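PDB 5UL3: 4'-phospho-dehydrooxetanocin synthase from Bacillus megaterium, which catalyses the oxidative ring contraction of dAMP to an oxetane aldehyde in oxetanocin A biosynthesis, using cobalamin, a [4Fe-4S] cluster and S-adenosylmethionine. Local coordinates for residues 635-646 with 654-665. Sequence-based numbering, arbitrary orientation.
Sequences EISHFLLKYLVY and SQIILSDFLRMH. With EDO (1,2-ethanediol), chain H.
Leu658 is the knob of this contact, set in a hole formed by Phe639, Lys642, Tyr643 and Tyr646. Its two methyls divide the work. Leu658 CD1 lies 3.6 Å from Tyr646 CB. Leu658 CD2 turns to the backbone of helix 620-648, 3.9 Å from Phe639 O.

Tyr646 reaches across the N-terminal part of helix 652-664. Its CG is anti to the backbone N (chi1 -178°), which carries the ring past Leu658 and alongside Ser654 to Gln655. There Tyr646 CE1 comes within 3.6 Å of Gln655 CB. The phenol OH lies along the aliphatic part of the glutamine.

Phe661 fills the other end. Phe639 approaches one of its faces near the rim, with Phe639 CD2 3.7 Å from Phe661 CD1. The two ring planes are 33° apart, an oblique pair. The carboxylate of Glu635 meets the edge of Phe661, Glu635 OE2 lying 3.2 Å from Phe661 CE1, where the ring hydrogens carry a slight positive charge. Ile657 adds its CG2 to the Phe639 ring, and its CD1 packs on Lys642 CE.

Lys642 NZ forms a salt bridge with Glu494. Lys642 NZ also donates to a water 2.9 Å away that bonds to Ser654 OG as well. Trp693 of helix 683-709 touches both Phe639 and Tyr643, and its NE1 bonds Ile636 O.

The helix segments cross at -135°, with axes 10.5 Å apart. They form a helical hairpin with a short connection, packed knob-into-hole, in the C-terminal helix bundle, away from the cofactors.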
loop_
_atom_site.group_PDB
_atom_site.type_symbol
_atom_site.label_atom_id
_atom_site.label_comp_id
_atom_site.label_asym_id
_atom_site.label_seq_id
_atom_site.Cartn_x
_atom_site.Cartn_y
_atom_site.Cartn_z
ATOM N N GLU A 635 16.037 -6.170 20.837
ATOM C CA GLU A 635 17.425 -6.514 21.102
ATOM C C GLU A 635 17.568 -8.000 21.422
ATOM O O GLU A 635 18.415 -8.698 20.849
ATOM C CB GLU A 635 17.899 -5.624 22.253
ATOM C CG GLU A 635 19.345 -5.635 22.620
ATOM C CD GLU A 635 19.624 -4.587 23.687
ATOM O OE1 GLU A 635 19.593 -3.385 23.351
ATOM O OE2 GLU A 635 19.818 -4.956 24.864
ATOM N N ILE A 636 16.713 -8.516 22.309
ATOM C CA ILE A 636 16.773 -9.933 22.666
ATOM C C ILE A 636 16.485 -10.802 21.447
ATOM O O ILE A 636 17.109 -11.853 21.255
ATOM C CB ILE A 636 15.795 -10.247 23.817
ATOM C CG1 ILE A 636 16.173 -9.482 25.089
ATOM C CG2 ILE A 636 15.754 -11.748 24.093
ATOM C CD1 ILE A 636 15.066 -9.562 26.173
ATOM N N SER A 637 15.541 -10.375 20.603
ATOM C CA SER A 637 15.213 -11.135 19.398
ATOM C C SER A 637 16.365 -11.132 18.399
ATOM O O SER A 637 16.611 -12.145 17.733
ATOM C CB SER A 637 13.947 -10.571 18.745
ATOM O OG SER A 637 12.827 -10.732 19.606
ATOM N N HIS A 638 17.064 -10.004 18.256
ATOM C CA HIS A 638 18.216 -9.993 17.358
ATOM C C HIS A 638 19.293 -10.953 17.848
ATOM O O HIS A 638 19.835 -11.756 17.077
ATOM C CB HIS A 638 18.809 -8.592 17.227
ATOM C CG HIS A 638 20.116 -8.590 16.495
ATOM N ND1 HIS A 638 20.189 -8.595 15.118
ATOM C CD2 HIS A 638 21.393 -8.660 16.941
ATOM C CE1 HIS A 638 21.460 -8.643 14.748
ATOM N NE2 HIS A 638 22.210 -8.686 15.835
ATOM N N PHE A 639 19.633 -10.873 19.127
ATOM C CA PHE A 639 20.756 -11.672 19.584
ATOM C C PHE A 639 20.378 -13.122 19.825
ATOM O O PHE A 639 21.276 -13.960 19.969
ATOM C CB PHE A 639 21.381 -11.027 20.817
ATOM C CG PHE A 639 22.181 -9.808 20.487
ATOM C CD1 PHE A 639 23.372 -9.923 19.784
ATOM C CD2 PHE A 639 21.728 -8.547 20.826
ATOM C CE1 PHE A 639 24.116 -8.791 19.443
ATOM C CE2 PHE A 639 22.456 -7.416 20.481
ATOM C CZ PHE A 639 23.649 -7.533 19.792
ATOM N N LEU A 640 19.084 -13.444 19.819
ATOM C CA LEU A 640 18.675 -14.840 19.744
ATOM C C LEU A 640 19.303 -15.525 18.538
ATOM O O LEU A 640 19.901 -16.602 18.660
ATOM C CB LEU A 640 17.158 -14.952 19.662
ATOM C CG LEU A 640 16.684 -16.313 19.155
ATOM C CD1 LEU A 640 16.877 -17.430 20.235
ATOM C CD2 LEU A 640 15.242 -16.250 18.676
ATOM N N LEU A 641 19.158 -14.922 17.353
ATOM C CA LEU A 641 19.717 -15.541 16.157
ATOM C C LEU A 641 21.240 -15.592 16.217
ATOM O O LEU A 641 21.850 -16.579 15.786
ATOM C CB LEU A 641 19.255 -14.804 14.902
ATOM C CG LEU A 641 19.728 -15.459 13.610
ATOM C CD1 LEU A 641 19.378 -16.940 13.631
ATOM C CD2 LEU A 641 19.075 -14.762 12.412
ATOM N N LYS A 642 21.876 -14.541 16.740
ATOM C CA LYS A 642 23.325 -14.582 16.884
ATOM C C LYS A 642 23.735 -15.712 17.822
ATOM O O LYS A 642 24.721 -16.416 17.569
ATOM C CB LYS A 642 23.847 -13.235 17.383
ATOM C CG LYS A 642 25.351 -13.081 17.278
ATOM C CD LYS A 642 25.792 -11.689 17.694
ATOM C CE LYS A 642 27.160 -11.327 17.113
ATOM N NZ LYS A 642 27.199 -11.074 15.622
ATOM N N TYR A 643 22.940 -15.938 18.867
ATOM C CA TYR A 643 23.197 -17.021 19.810
ATOM C C TYR A 643 22.997 -18.388 19.162
ATOM O O TYR A 643 23.802 -19.304 19.380
ATOM C CB TYR A 643 22.283 -16.840 21.017
ATOM C CG TYR A 643 22.466 -17.829 22.144
ATOM C CD1 TYR A 643 23.617 -17.828 22.916
ATOM C CD2 TYR A 643 21.464 -18.729 22.460
ATOM C CE1 TYR A 643 23.774 -18.726 23.971
ATOM C CE2 TYR A 643 21.607 -19.626 23.518
ATOM C CZ TYR A 643 22.763 -19.622 24.261
ATOM O OH TYR A 643 22.895 -20.521 25.297
ATOM N N LEU A 644 21.931 -18.552 18.372
ATOM C CA LEU A 644 21.719 -19.820 17.675
ATOM C C LEU A 644 22.852 -20.117 16.694
ATOM O O LEU A 644 23.344 -21.251 16.630
ATOM C CB LEU A 644 20.368 -19.810 16.954
ATOM C CG LEU A 644 19.114 -19.813 17.839
ATOM C CD1 LEU A 644 17.852 -19.560 17.007
ATOM C CD2 LEU A 644 19.000 -21.129 18.565
ATOM N N VAL A 645 23.282 -19.113 15.925
ATOM C CA VAL A 645 24.361 -19.313 14.958
ATOM C C VAL A 645 25.675 -19.585 15.685
ATOM O O VAL A 645 26.501 -20.392 15.233
ATOM C CB VAL A 645 24.471 -18.098 14.014
ATOM C CG1 VAL A 645 25.730 -18.191 13.119
ATOM C CG2 VAL A 645 23.226 -17.989 13.144
ATOM N N TYR A 646 25.888 -18.920 16.823
ATOM C CA TYR A 646 27.086 -19.171 17.617
ATOM C C TYR A 646 27.147 -20.618 18.084
ATOM O O TYR A 646 28.216 -21.239 18.069
ATOM C CB TYR A 646 27.132 -18.244 18.827
ATOM C CG TYR A 646 28.385 -18.437 19.647
ATOM C CD1 TYR A 646 29.577 -17.823 19.276
ATOM C CD2 TYR A 646 28.385 -19.244 20.780
ATOM C CE1 TYR A 646 30.733 -18.000 20.015
ATOM C CE2 TYR A 646 29.537 -19.428 21.526
ATOM C CZ TYR A 646 30.705 -18.802 21.139
ATOM O OH TYR A 646 31.854 -18.984 21.874
ATOM N N SER A 654 32.040 -13.206 17.737
ATOM C CA SER A 654 30.670 -13.345 18.213
ATOM C C SER A 654 30.626 -13.721 19.687
ATOM O O SER A 654 29.706 -13.307 20.400
ATOM C CB SER A 654 29.925 -14.381 17.377
ATOM O OG SER A 654 29.834 -13.958 16.024
ATOM N N GLN A 655 31.605 -14.503 20.152
ATOM C CA GLN A 655 31.677 -14.858 21.568
ATOM C C GLN A 655 31.761 -13.612 22.442
ATOM O O GLN A 655 31.084 -13.517 23.471
ATOM C CB GLN A 655 32.879 -15.779 21.806
ATOM C CG GLN A 655 33.068 -16.249 23.242
ATOM C CD GLN A 655 34.193 -17.273 23.389
ATOM O OE1 GLN A 655 35.016 -17.450 22.490
ATOM N NE2 GLN A 655 34.223 -17.953 24.526
ATOM N N ILE A 656 32.572 -12.637 22.032
ATOM C CA ILE A 656 32.722 -11.403 22.799
ATOM C C ILE A 656 31.412 -10.627 22.825
ATOM O O ILE A 656 30.935 -10.216 23.890
ATOM C CB ILE A 656 33.868 -10.554 22.222
ATOM C CG1 ILE A 656 35.209 -11.267 22.432
ATOM C CG2 ILE A 656 33.863 -9.159 22.844
ATOM C CD1 ILE A 656 36.364 -10.645 21.668
ATOM N N ILE A 657 30.808 -10.422 21.649
ATOM C CA ILE A 657 29.574 -9.643 21.560
ATOM C C ILE A 657 28.488 -10.271 22.423
ATOM O O ILE A 657 27.828 -9.589 23.214
ATOM C CB ILE A 657 29.125 -9.514 20.091
ATOM C CG1 ILE A 657 30.212 -8.833 19.263
ATOM C CG2 ILE A 657 27.819 -8.720 20.001
ATOM C CD1 ILE A 657 29.934 -8.822 17.777
ATOM N N LEU A 658 28.295 -11.586 22.291
ATOM C CA LEU A 658 27.272 -12.255 23.085
ATOM C C LEU A 658 27.596 -12.184 24.572
ATOM O O LEU A 658 26.703 -11.978 25.401
ATOM C CB LEU A 658 27.120 -13.703 22.623
ATOM C CG LEU A 658 26.403 -13.874 21.280
ATOM C CD1 LEU A 658 26.632 -15.262 20.702
ATOM C CD2 LEU A 658 24.915 -13.582 21.438
ATOM N N SER A 659 28.874 -12.335 24.930
ATOM C CA SER A 659 29.259 -12.240 26.335
ATOM C C SER A 659 29.024 -10.833 26.876
ATOM O O SER A 659 28.492 -10.671 27.980
ATOM C CB SER A 659 30.718 -12.658 26.506
ATOM O OG SER A 659 31.024 -12.853 27.869
ATOM N N ASP A 660 29.389 -9.806 26.103
ATOM C CA ASP A 660 29.089 -8.428 26.492
ATOM C C ASP A 660 27.595 -8.227 26.707
ATOM O O ASP A 660 27.174 -7.607 27.690
ATOM C CB ASP A 660 29.598 -7.455 25.429
ATOM C CG ASP A 660 31.084 -7.205 25.531
ATOM O OD1 ASP A 660 31.720 -7.771 26.447
ATOM O OD2 ASP A 660 31.614 -6.440 24.697
ATOM N N PHE A 661 26.776 -8.729 25.778
ATOM C CA PHE A 661 25.332 -8.551 25.881
ATOM C C PHE A 661 24.782 -9.252 27.119
ATOM O O PHE A 661 24.015 -8.663 27.889
ATOM C CB PHE A 661 24.658 -9.065 24.605
ATOM C CG PHE A 661 23.163 -9.042 24.650
ATOM C CD1 PHE A 661 22.463 -7.879 24.380
ATOM C CD2 PHE A 661 22.451 -10.192 24.959
ATOM C CE1 PHE A 661 21.081 -7.861 24.423
ATOM C CE2 PHE A 661 21.071 -10.183 24.998
ATOM C CZ PHE A 661 20.382 -9.016 24.733
ATOM N N LEU A 662 25.165 -10.518 27.322
ATOM C CA LEU A 662 24.704 -11.253 28.498
ATOM C C LEU A 662 25.152 -10.575 29.784
ATOM O O LEU A 662 24.401 -10.531 30.765
ATOM C CB LEU A 662 25.215 -12.694 28.457
ATOM C CG LEU A 662 24.650 -13.547 27.327
ATOM C CD1 LEU A 662 25.172 -14.982 27.353
ATOM C CD2 LEU A 662 23.147 -13.517 27.404
ATOM N N ARG A 663 26.375 -10.043 29.799
ATOM C CA ARG A 663 26.869 -9.372 30.996
ATOM C C ARG A 663 26.104 -8.080 31.253
ATOM O O ARG A 663 25.801 -7.750 32.404
ATOM C CB ARG A 663 28.366 -9.103 30.866
ATOM C CG ARG A 663 28.973 -8.402 32.064
ATOM C CD ARG A 663 30.479 -8.275 31.927
ATOM N NE ARG A 663 30.855 -7.463 30.774
ATOM C CZ ARG A 663 30.971 -6.139 30.799
ATOM N NH1 ARG A 663 30.734 -5.471 31.922
ATOM N NH2 ARG A 663 31.321 -5.482 29.702
ATOM N N MET A 664 25.772 -7.344 30.194
ATOM C CA MET A 664 24.955 -6.146 30.350
ATOM C C MET A 664 23.587 -6.459 30.943
ATOM O O MET A 664 22.981 -5.586 31.572
ATOM C CB MET A 664 24.793 -5.451 28.998
ATOM C CG MET A 664 24.097 -4.105 29.062
ATOM S SD MET A 664 23.601 -3.520 27.430
ATOM C CE MET A 664 22.448 -4.804 26.945
ATOM N N HIS A 665 23.097 -7.689 30.774
ATOM C CA HIS A 665 21.795 -8.092 31.292
ATOM C C HIS A 665 21.893 -9.048 32.474
ATOM O O HIS A 665 20.861 -9.550 32.933
ATOM C CB HIS A 665 20.956 -8.719 30.177
ATOM C CG HIS A 665 20.364 -7.714 29.240
ATOM N ND1 HIS A 665 19.998 -8.021 27.948
ATOM C CD2 HIS A 665 20.082 -6.400 29.409
ATOM C CE1 HIS A 665 19.515 -6.940 27.360
ATOM N NE2 HIS A 665 19.556 -5.944 28.224
HETATM C C1 EDO H . 17.475 -9.287 12.933
HETATM O O1 EDO H . 18.138 -8.149 13.497
HETATM C C2 EDO H . 16.650 -8.787 11.745
HETATM O O2 EDO H . 16.060 -9.909 11.099
HETATM O O HOH W 1 27.199 -13.556 14.149
#